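Local coordinates for protein FKBO (Streptomyces hygroscopicus, PDB 4BPS) that catalyses the hydrolysis of chorismate to a dihydroxycyclohexadiene carboxylic acid and pyruvate, a step in the biosynthesis of the immunosuppressants FK506 and FK520, at residues T60-T65 and V102-E107; T137-S142 and I189-L194; A178-G183 and I242-G247. One frame throughout, in Å; residues are numbered along the deposited sequence.

Interaction 1: residues T60-T65 and V102-E107; sequences TAVHTT and VVRTGE
A sheet-on-sheet interface brings T60, A61 and V62 of strand 57-62 over V102 and R104 of strand 98-105. The two strands belong to different sheets: their short axes pass 9.1 Å apart at 55°, so side chains rather than backbone bonds fill the gap. R104 spans most of it. Its chain bends at chi3 (-61°), which sets NE where the guanidinium can reach T60 and A61. Arginine suits the place because its long chain carries a flat group whose two terminal nitrogens can donate in different directions. NH1 is gripped twice. It donates to T60 OG1 at 2.9 Å, nearly in the guanidinium plane, and to A61 O at 2.8 Å, where the donor stands above the carbonyl plane. Two bonds from one nitrogen limit how far the flat group can turn. T60 suits its position because its hydroxyl accepts from R104 and is also bonded to D50 O, while its methyl CG2 turns toward V102, whose side chain has two conformers. V62 contributes a small apolar branch, its CG1 4.0 Å from R104 NH1. The other terminal nitrogen, R104 NH2, bonds G187 O and a water at 3.2 Å, and that water also accepts from H63 N at 3.0 Å. H63 is the centre of an inverse gamma turn. T190, on the strand beside 98-105, also packs against R104. Crossed strands of different sheets that meet through their side chains are what stacked beta sheets show; T60 against V102 is the usual apolar part, and R104 adds a polar bridge.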
loop_
_atom_site.group_PDB
_atom_site.type_symbol
_atom_site.label_atom_id
_atom_site.label_comp_id
_atom_site.label_asym_id
_atom_site.label_seq_id
_atom_site.Cartn_x
_atom_site.Cartn_y
_atom_site.Cartn_z
ATOM N N THR A 60 -3.118 -13.273 5.047
ATOM C CA THR A 60 -1.983 -13.908 4.407
ATOM C C THR A 60 -0.717 -13.377 5.064
ATOM O O THR A 60 -0.750 -12.363 5.754
ATOM C CB THR A 60 -1.958 -13.658 2.884
ATOM O OG1 THR A 60 -1.132 -14.639 2.236
ATOM C CG2 THR A 60 -1.428 -12.278 2.517
ATOM N N ALA A 61 0.403 -14.064 4.831
ATOM C CA ALA A 61 1.701 -13.614 5.285
ATOM C C ALA A 61 2.545 -13.242 4.085
ATOM O O ALA A 61 2.554 -13.971 3.081
ATOM C CB ALA A 61 2.391 -14.702 6.093
ATOM N N VAL A 62 3.255 -12.118 4.193
ATOM C CA VAL A 62 4.170 -11.696 3.136
ATOM C C VAL A 62 5.583 -11.591 3.686
ATOM O O VAL A 62 5.796 -11.294 4.875
ATOM C CB VAL A 62 3.721 -10.338 2.492
ATOM C CG1 VAL A 62 2.439 -10.538 1.691
ATOM C CG2 VAL A 62 3.553 -9.231 3.564
ATOM N N HIS A 63 6.537 -11.881 2.819
ATOM C CA HIS A 63 7.938 -11.995 3.231
ATOM C C HIS A 63 8.631 -10.643 3.040
ATOM O O HIS A 63 9.442 -10.448 2.131
ATOM C CB HIS A 63 8.614 -13.123 2.463
ATOM C CG HIS A 63 9.961 -13.509 2.998
ATOM N ND1 HIS A 63 10.598 -14.667 2.624
ATOM C CD2 HIS A 63 10.798 -12.871 3.860
ATOM C CE1 HIS A 63 11.761 -14.737 3.246
ATOM N NE2 HIS A 63 11.908 -13.659 4.000
ATOM N N THR A 64 8.288 -9.716 3.924
ATOM C CA THR A 64 8.703 -8.327 3.782
ATOM C C THR A 64 9.837 -7.916 4.719
ATOM O O THR A 64 10.241 -6.743 4.712
ATOM C CB THR A 64 7.527 -7.401 3.969
ATOM O OG1 THR A 64 6.829 -7.815 5.153
ATOM C CG2 THR A 64 6.601 -7.447 2.746
ATOM N N THR A 65 10.397 -8.862 5.479
ATOM C CA THR A 65 11.609 -8.561 6.232
ATOM C C THR A 65 12.440 -9.815 6.449
ATOM O O THR A 65 12.040 -10.899 6.040
ATOM C CB THR A 65 11.291 -7.787 7.527
ATOM O OG1 THR A 65 12.507 -7.139 7.963
ATOM C CG2 THR A 65 10.688 -8.717 8.589
ATOM N N VAL A 102 -7.628 -9.581 -0.311
ATOM C CA VAL A 102 -6.256 -10.014 -0.428
ATOM C C VAL A 102 -6.185 -11.144 -1.448
ATOM O O VAL A 102 -7.035 -12.030 -1.429
ATOM C CB VAL A 102 -5.833 -10.625 0.964
ATOM C CG1 VAL A 102 -4.405 -11.129 0.935
ATOM C CG2 VAL A 102 -6.075 -9.660 2.133
ATOM N N VAL A 103 -5.176 -11.120 -2.315
ATOM C CA VAL A 103 -5.039 -12.127 -3.359
ATOM C C VAL A 103 -3.566 -12.207 -3.734
ATOM O O VAL A 103 -2.834 -11.224 -3.617
ATOM C CB VAL A 103 -5.907 -11.759 -4.588
ATOM C CG1 VAL A 103 -5.577 -10.370 -5.153
ATOM C CG2 VAL A 103 -5.833 -12.822 -5.674
ATOM N N ARG A 104 -3.089 -13.369 -4.164
ATOM C CA ARG A 104 -1.701 -13.481 -4.583
ATOM C C ARG A 104 -1.526 -14.441 -5.738
ATOM O O ARG A 104 -2.403 -15.270 -6.016
ATOM C CB ARG A 104 -0.815 -13.840 -3.375
ATOM C CG ARG A 104 -1.030 -15.238 -2.816
ATOM C CD ARG A 104 -0.406 -15.429 -1.441
ATOM N NE ARG A 104 1.037 -15.219 -1.515
ATOM C CZ ARG A 104 1.773 -14.610 -0.590
ATOM N NH1 ARG A 104 1.250 -14.232 0.578
ATOM N NH2 ARG A 104 3.064 -14.423 -0.817
ATOM N N THR A 105 -0.374 -14.322 -6.403
ATOM C CA THR A 105 0.007 -15.210 -7.480
ATOM C C THR A 105 1.413 -15.717 -7.200
ATOM O O THR A 105 2.231 -15.013 -6.633
ATOM C CB THR A 105 -0.120 -14.511 -8.832
ATOM O OG1 THR A 105 0.091 -15.466 -9.874
ATOM C CG2 THR A 105 0.896 -13.367 -8.991
ATOM N N GLY A 106 1.674 -16.970 -7.546
ATOM C CA GLY A 106 2.890 -17.637 -7.106
ATOM C C GLY A 106 4.197 -17.131 -7.704
ATOM O O GLY A 106 4.238 -16.532 -8.785
ATOM N N GLU A 107 5.280 -17.388 -6.986
ATOM C CA GLU A 107 6.629 -17.190 -7.471
ATOM C C GLU A 107 6.762 -17.795 -8.875
ATOM O O GLU A 107 6.336 -18.937 -9.100
ATOM C CB GLU A 107 7.606 -17.849 -6.487
ATOM C CG GLU A 107 9.057 -17.538 -6.800
ATOM C CD GLU A 107 9.473 -16.117 -6.448
ATOM O OE1 GLU A 107 8.796 -15.454 -5.632
ATOM O OE2 GLU A 107 10.518 -15.673 -6.989
HETATM O O HOH W 1 5.557 -12.653 0.085
#

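Interaction 2: residues T137-S142 and I189-L194; sequences TWNYVS and ITCVFL
W138 and Y140 both meet V192, the valine that faces them from the neighbouring antiparallel strand, but they are turned differently against it. Y140 presents its ring edge: V192 CG2 lies in the plane of the tyrosine ring, 3.9 Å from Y140 CE2. V192 CG1 instead sits off the plane of the indole, 3.8 Å from W138 CE3, while V192 O lies at the indole's edge. A branched residue suits this place because it can meet both aromatics at once. The far rim of the indole, at W138 CH2, reaches L194 CD1 at 4.1 Å. The polar ends of both rings are held by other strands, W138 NE1 by E340 and Y140 OH by K297, and the indole also forms a cation-pi contact with R136. On the opposite face of the sheet, V141 and I189 lie side by side, pointing the same way, with their CG1 atoms in contact, while T137 CG2 rests near F193 CB. That face is covered by helices 112-129 and 154-169. N139 also points there, its OD1 bonded to Y119 OH and its ND2 to T180 O, which fixes an amide that lines the ligand pocket.

Beneath the side chains the backbones pair regularly. W138 with V192 and Y140 with T190 are the hydrogen-bonded pairs; Y140 N to T190 O, at 2.8 Å, is almost straight (170°). Close CA-H...O contacts, such as C191 CA to W138 O at 3.2 Å, fill the places between. A water lies 2.8 Å from Y140 O and probably donates to it; it also bonds T190 OG1. The chemistry implies a buried backbone satisfied by the strand pairing, with the polar tips of W138, Y140 and N139 committed to E340, K297, Y119 and T180.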
loop_
_atom_site.group_PDB
_atom_site.type_symbol
_atom_site.label_atom_id
_atom_site.label_comp_id
_atom_site.label_asym_id
_atom_site.label_seq_id
_atom_site.Cartn_x
_atom_site.Cartn_y
_atom_site.Cartn_z
ATOM N N THR A 137 -4.263 0.413 -2.379
ATOM C CA THR A 137 -3.753 -0.867 -2.813
ATOM C C THR A 137 -2.329 -1.050 -2.301
ATOM O O THR A 137 -1.599 -0.079 -2.091
ATOM C CB THR A 137 -3.742 -1.004 -4.361
ATOM O OG1 THR A 137 -2.857 -0.033 -4.927
ATOM C CG2 THR A 137 -5.134 -0.868 -4.941
ATOM N N TRP A 138 -1.934 -2.318 -2.135
ATOM C CA TRP A 138 -0.545 -2.648 -1.819
ATOM C C TRP A 138 -0.137 -3.815 -2.705
ATOM O O TRP A 138 -0.919 -4.743 -2.921
ATOM C CB TRP A 138 -0.373 -3.091 -0.377
ATOM C CG TRP A 138 -0.606 -2.063 0.700
ATOM C CD1 TRP A 138 0.354 -1.392 1.398
ATOM C CD2 TRP A 138 -1.884 -1.641 1.250
ATOM N NE1 TRP A 138 -0.236 -0.593 2.357
ATOM C CE2 TRP A 138 -1.599 -0.714 2.279
ATOM C CE3 TRP A 138 -3.220 -1.966 0.988
ATOM C CZ2 TRP A 138 -2.603 -0.112 3.053
ATOM C CZ3 TRP A 138 -4.212 -1.367 1.754
ATOM C CH2 TRP A 138 -3.895 -0.455 2.781
ATOM N N ASN A 139 1.112 -3.776 -3.152
ATOM C CA ASN A 139 1.704 -4.830 -3.975
ATOM C C ASN A 139 3.042 -5.207 -3.357
ATOM O O ASN A 139 3.965 -4.390 -3.310
ATOM C CB ASN A 139 1.930 -4.346 -5.417
ATOM C CG ASN A 139 0.691 -3.716 -6.014
ATOM O OD1 ASN A 139 -0.191 -4.420 -6.488
ATOM N ND2 ASN A 139 0.606 -2.374 -5.971
ATOM N N TYR A 140 3.111 -6.450 -2.879
ATOM C CA TYR A 140 4.333 -7.005 -2.268
ATOM C C TYR A 140 4.909 -7.954 -3.315
ATOM O O TYR A 140 4.332 -9.015 -3.573
ATOM C CB TYR A 140 4.007 -7.709 -0.960
ATOM C CG TYR A 140 3.356 -6.774 0.057
ATOM C CD1 TYR A 140 4.125 -5.833 0.736
ATOM C CD2 TYR A 140 1.992 -6.807 0.322
ATOM C CE1 TYR A 140 3.573 -4.977 1.656
ATOM C CE2 TYR A 140 1.415 -5.952 1.248
ATOM C CZ TYR A 140 2.210 -5.036 1.920
ATOM O OH TYR A 140 1.712 -4.167 2.846
ATOM N N VAL A 141 6.014 -7.533 -3.943
ATOM C CA VAL A 141 6.504 -8.118 -5.193
ATOM C C VAL A 141 7.812 -8.841 -4.920
ATOM O O VAL A 141 8.846 -8.202 -4.744
ATOM C CB VAL A 141 6.686 -7.007 -6.260
ATOM C CG1 VAL A 141 7.213 -7.597 -7.583
ATOM C CG2 VAL A 141 5.375 -6.240 -6.505
ATOM N N SER A 142 7.779 -10.173 -4.902
ATOM C CA SER A 142 8.976 -10.952 -4.682
ATOM C C SER A 142 10.044 -10.677 -5.752
ATOM O O SER A 142 9.794 -10.789 -6.950
ATOM C CB SER A 142 8.634 -12.414 -4.721
ATOM O OG SER A 142 9.795 -13.199 -4.558
ATOM N N ILE A 189 3.683 -12.432 -6.072
ATOM C CA ILE A 189 3.123 -11.094 -5.948
ATOM C C ILE A 189 1.823 -11.175 -5.159
ATOM O O ILE A 189 0.924 -11.923 -5.517
ATOM C CB ILE A 189 2.906 -10.429 -7.302
ATOM C CG1 ILE A 189 4.249 -10.301 -8.051
ATOM C CG2 ILE A 189 2.257 -9.046 -7.116
ATOM C CD1 ILE A 189 4.184 -9.607 -9.387
ATOM N N THR A 190 1.742 -10.374 -4.089
ATOM C CA THR A 190 0.561 -10.289 -3.238
ATOM C C THR A 190 -0.029 -8.886 -3.371
ATOM O O THR A 190 0.699 -7.896 -3.269
ATOM C CB THR A 190 0.929 -10.560 -1.778
ATOM O OG1 THR A 190 1.557 -11.834 -1.658
ATOM C CG2 THR A 190 -0.281 -10.530 -0.850
ATOM N N CYS A 191 -1.344 -8.839 -3.563
ATOM C CA CYS A 191 -2.093 -7.593 -3.651
ATOM C C CYS A 191 -3.125 -7.517 -2.524
ATOM O O CYS A 191 -3.887 -8.468 -2.286
ATOM C CB CYS A 191 -2.802 -7.503 -5.002
ATOM S SG CYS A 191 -3.873 -6.044 -5.221
ATOM N N VAL A 192 -3.107 -6.386 -1.815
ATOM C CA VAL A 192 -4.066 -6.099 -0.763
ATOM C C VAL A 192 -4.818 -4.853 -1.186
ATOM O O VAL A 192 -4.206 -3.937 -1.730
ATOM C CB VAL A 192 -3.324 -5.848 0.581
ATOM C CG1 VAL A 192 -4.290 -5.575 1.723
ATOM C CG2 VAL A 192 -2.379 -6.988 0.910
ATOM N N PHE A 193 -6.118 -4.771 -0.908
ATOM C CA PHE A 193 -6.843 -3.564 -1.281
ATOM C C PHE A 193 -8.007 -3.268 -0.348
ATOM O O PHE A 193 -8.585 -4.180 0.288
ATOM C CB PHE A 193 -7.351 -3.625 -2.739
ATOM C CG PHE A 193 -8.358 -4.714 -2.980
ATOM C CD1 PHE A 193 -7.939 -6.010 -3.276
ATOM C CD2 PHE A 193 -9.722 -4.448 -2.905
ATOM C CE1 PHE A 193 -8.862 -7.019 -3.484
ATOM C CE2 PHE A 193 -10.647 -5.451 -3.116
ATOM C CZ PHE A 193 -10.207 -6.741 -3.401
ATOM N N LEU A 194 -8.314 -1.979 -0.264
ATOM C CA LEU A 194 -9.523 -1.473 0.366
ATOM C C LEU A 194 -10.374 -0.797 -0.705
ATOM O O LEU A 194 -9.837 -0.149 -1.609
ATOM C CB LEU A 194 -9.165 -0.420 1.417
ATOM C CG LEU A 194 -8.548 -0.955 2.704
ATOM C CD1 LEU A 194 -7.852 0.177 3.456
ATOM C CD2 LEU A 194 -9.617 -1.599 3.588
HETATM O O HOH W 2 4.352 -11.508 -2.212
#

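Interaction 3: residues A178-G183 and I242-G247; sequences AATGIG and ISATAG. With 3EB (3-(2-carboxyethyl)benzoic acid), chain B.
The carbonyl oxygens of A179 and A244 meet the benzene ring of bound 3EB at its edge, both close to the ring plane, while the backbone of G181 lies over one face. A244 O comes within 3.4 Å of 3EB CAF, and G181 N stands 3.4 Å from 3EB CAN, towards the rim of that face. Glycine fits here because a CB would run into the ligand carboxylate carbon CAL. The methyl of A179, its CB, approaches 3EB carboxylate oxygen OAD at 3.7 Å, small enough to leave that group its place beside the strand. Between the two strands, A244 N donates to A179 O at 3.0 Å, and S243 OG accepts from A179 N at 2.9 Å (157°). S243 OG is anti to its own carbonyl carbon (chi1 -68°) and beside its own backbone N, from where it meets A179 N, and it is also bonded to A227 O. An alanine in its place would probably leave A179 N and A227 O without this shared hydroxyl and weaken the tie between the strands. A244 CB, small and apolar, sits 3.5 Å from T180 OG1, which E340 and R136 bond. Segments 178-183 and 242-246 run at 45° to each other. Strand 178-184 pairs with strand 133-142, and the contact lies close to proton acceptor E338 on strand 337-343, with helix 259-274 packed against I242 and T245.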
loop_
_atom_site.group_PDB
_atom_site.type_symbol
_atom_site.label_atom_id
_atom_site.label_comp_id
_atom_site.label_asym_id
_atom_site.label_seq_id
_atom_site.Cartn_x
_atom_site.Cartn_y
_atom_site.Cartn_z
ATOM N N ALA A 178 -4.087 5.593 -3.554
ATOM C CA ALA A 178 -2.804 5.422 -2.916
ATOM C C ALA A 178 -2.340 3.968 -3.071
ATOM O O ALA A 178 -3.159 3.028 -3.037
ATOM C CB ALA A 178 -2.928 5.778 -1.439
ATOM N N ALA A 179 -1.027 3.805 -3.212
ATOM C CA ALA A 179 -0.450 2.489 -3.463
ATOM C C ALA A 179 0.911 2.321 -2.820
ATOM O O ALA A 179 1.569 3.296 -2.412
ATOM C CB ALA A 179 -0.329 2.243 -4.989
ATOM N N THR A 180 1.316 1.062 -2.750
ATOM C CA THR A 180 2.678 0.642 -2.439
ATOM C C THR A 180 3.091 -0.401 -3.457
ATOM O O THR A 180 2.287 -1.279 -3.787
ATOM C CB THR A 180 2.728 0.036 -1.046
ATOM O OG1 THR A 180 2.417 1.074 -0.116
ATOM C CG2 THR A 180 4.080 -0.585 -0.708
ATOM N N GLY A 181 4.332 -0.300 -3.950
ATOM C CA GLY A 181 4.939 -1.294 -4.831
ATOM C C GLY A 181 6.310 -1.600 -4.261
ATOM O O GLY A 181 7.257 -0.841 -4.476
ATOM N N ILE A 182 6.420 -2.682 -3.496
ATOM C CA ILE A 182 7.588 -2.880 -2.649
ATOM C C ILE A 182 8.041 -4.326 -2.766
ATOM O O ILE A 182 7.243 -5.192 -3.140
ATOM C CB ILE A 182 7.221 -2.489 -1.178
ATOM C CG1 ILE A 182 8.459 -2.145 -0.372
ATOM C CG2 ILE A 182 6.367 -3.585 -0.496
ATOM C CD1 ILE A 182 9.038 -0.805 -0.758
ATOM N N GLY A 183 9.309 -4.600 -2.454
ATOM C CA GLY A 183 9.836 -5.950 -2.592
ATOM C C GLY A 183 9.381 -6.898 -1.507
ATOM O O GLY A 183 8.962 -6.516 -0.410
ATOM N N ILE A 242 -1.718 7.560 2.842
ATOM C CA ILE A 242 -0.572 8.084 2.115
ATOM C C ILE A 242 0.151 6.906 1.460
ATOM O O ILE A 242 0.432 5.897 2.116
ATOM C CB ILE A 242 0.372 8.853 3.043
ATOM C CG1 ILE A 242 -0.385 9.916 3.863
ATOM C CG2 ILE A 242 1.491 9.495 2.212
ATOM C CD1 ILE A 242 0.311 10.285 5.141
ATOM N N SER A 243 0.450 7.037 0.176
ATOM C CA SER A 243 1.201 6.007 -0.552
ATOM C C SER A 243 2.568 5.785 0.059
ATOM O O SER A 243 3.090 6.652 0.771
ATOM C CB SER A 243 1.382 6.450 -1.994
ATOM O OG SER A 243 0.121 6.438 -2.625
ATOM N N ALA A 244 3.178 4.643 -0.270
ATOM C CA ALA A 244 4.617 4.518 -0.063
ATOM C C ALA A 244 5.275 5.682 -0.798
ATOM O O ALA A 244 4.988 5.924 -1.979
ATOM C CB ALA A 244 5.104 3.200 -0.599
ATOM N N THR A 245 6.136 6.403 -0.081
ATOM C CA THR A 245 6.702 7.670 -0.539
ATOM C C THR A 245 8.229 7.586 -0.513
ATOM O O THR A 245 8.799 7.194 0.511
ATOM C CB THR A 245 6.195 8.797 0.375
ATOM O OG1 THR A 245 4.758 8.825 0.366
ATOM C CG2 THR A 245 6.707 10.162 -0.119
ATOM N N ALA A 246 8.842 7.941 -1.635
ATOM C CA ALA A 246 10.275 7.799 -1.842
ATOM C C ALA A 246 10.974 9.148 -1.943
ATOM O O ALA A 246 10.333 10.213 -2.041
ATOM C CB ALA A 246 10.527 7.023 -3.133
ATOM N N GLY A 247 12.307 9.086 -1.957
ATOM C CA GLY A 247 13.155 10.254 -2.188
ATOM C C GLY A 247 13.286 10.563 -3.675
ATOM O O GLY A 247 14.328 10.275 -4.304
HETATM C C 3EB B . 7.667 6.141 -6.894
HETATM O O 3EB B . 7.520 5.868 -8.090
HETATM C CA 3EB B . 8.326 5.191 -5.934
HETATM O OAB 3EB B . 4.193 0.755 -8.282
HETATM O OAD 3EB B . 2.534 0.726 -6.809
HETATM C CAE 3EB B . 5.693 4.111 -4.848
HETATM C CAF 3EB B . 4.367 3.788 -4.584
HETATM C CAG 3EB B . 6.394 3.455 -5.861
HETATM C CAH 3EB B . 3.727 2.801 -5.314
HETATM C CAL 3EB B . 3.693 1.131 -7.203
HETATM C CAM 3EB B . 5.727 2.477 -6.599
HETATM C CAN 3EB B . 4.393 2.154 -6.350
HETATM O OXT 3EB B . 7.318 7.281 -6.399
HETATM C C2 3EB B . 7.861 3.735 -6.143
#

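The three contacts step across one sheet, whose order includes 98-105, 189-196, 133-142 and 178-184 as successive neighbours. Interaction 1 attaches the sheet of strand 57-62 to strand 98-105, interaction 2 is the antiparallel pair 189-196 with 133-142, next in from outermost strand 178-184, and interaction 3 joins that outermost strand to the sheet of strand 239-249. The centres of interactions 1 and 2 lie about 8 Å apart. Interaction 3 has its centre about 11 Å from that of interaction 2. Along the chain interaction 1 closes first, whereas 2 and 3 interleave, 178-183 falling between the two segments of interaction 2. One sheet therefore links a distant sheet interface to the pocket that holds 3EB, which interactions 2 and 3 both line.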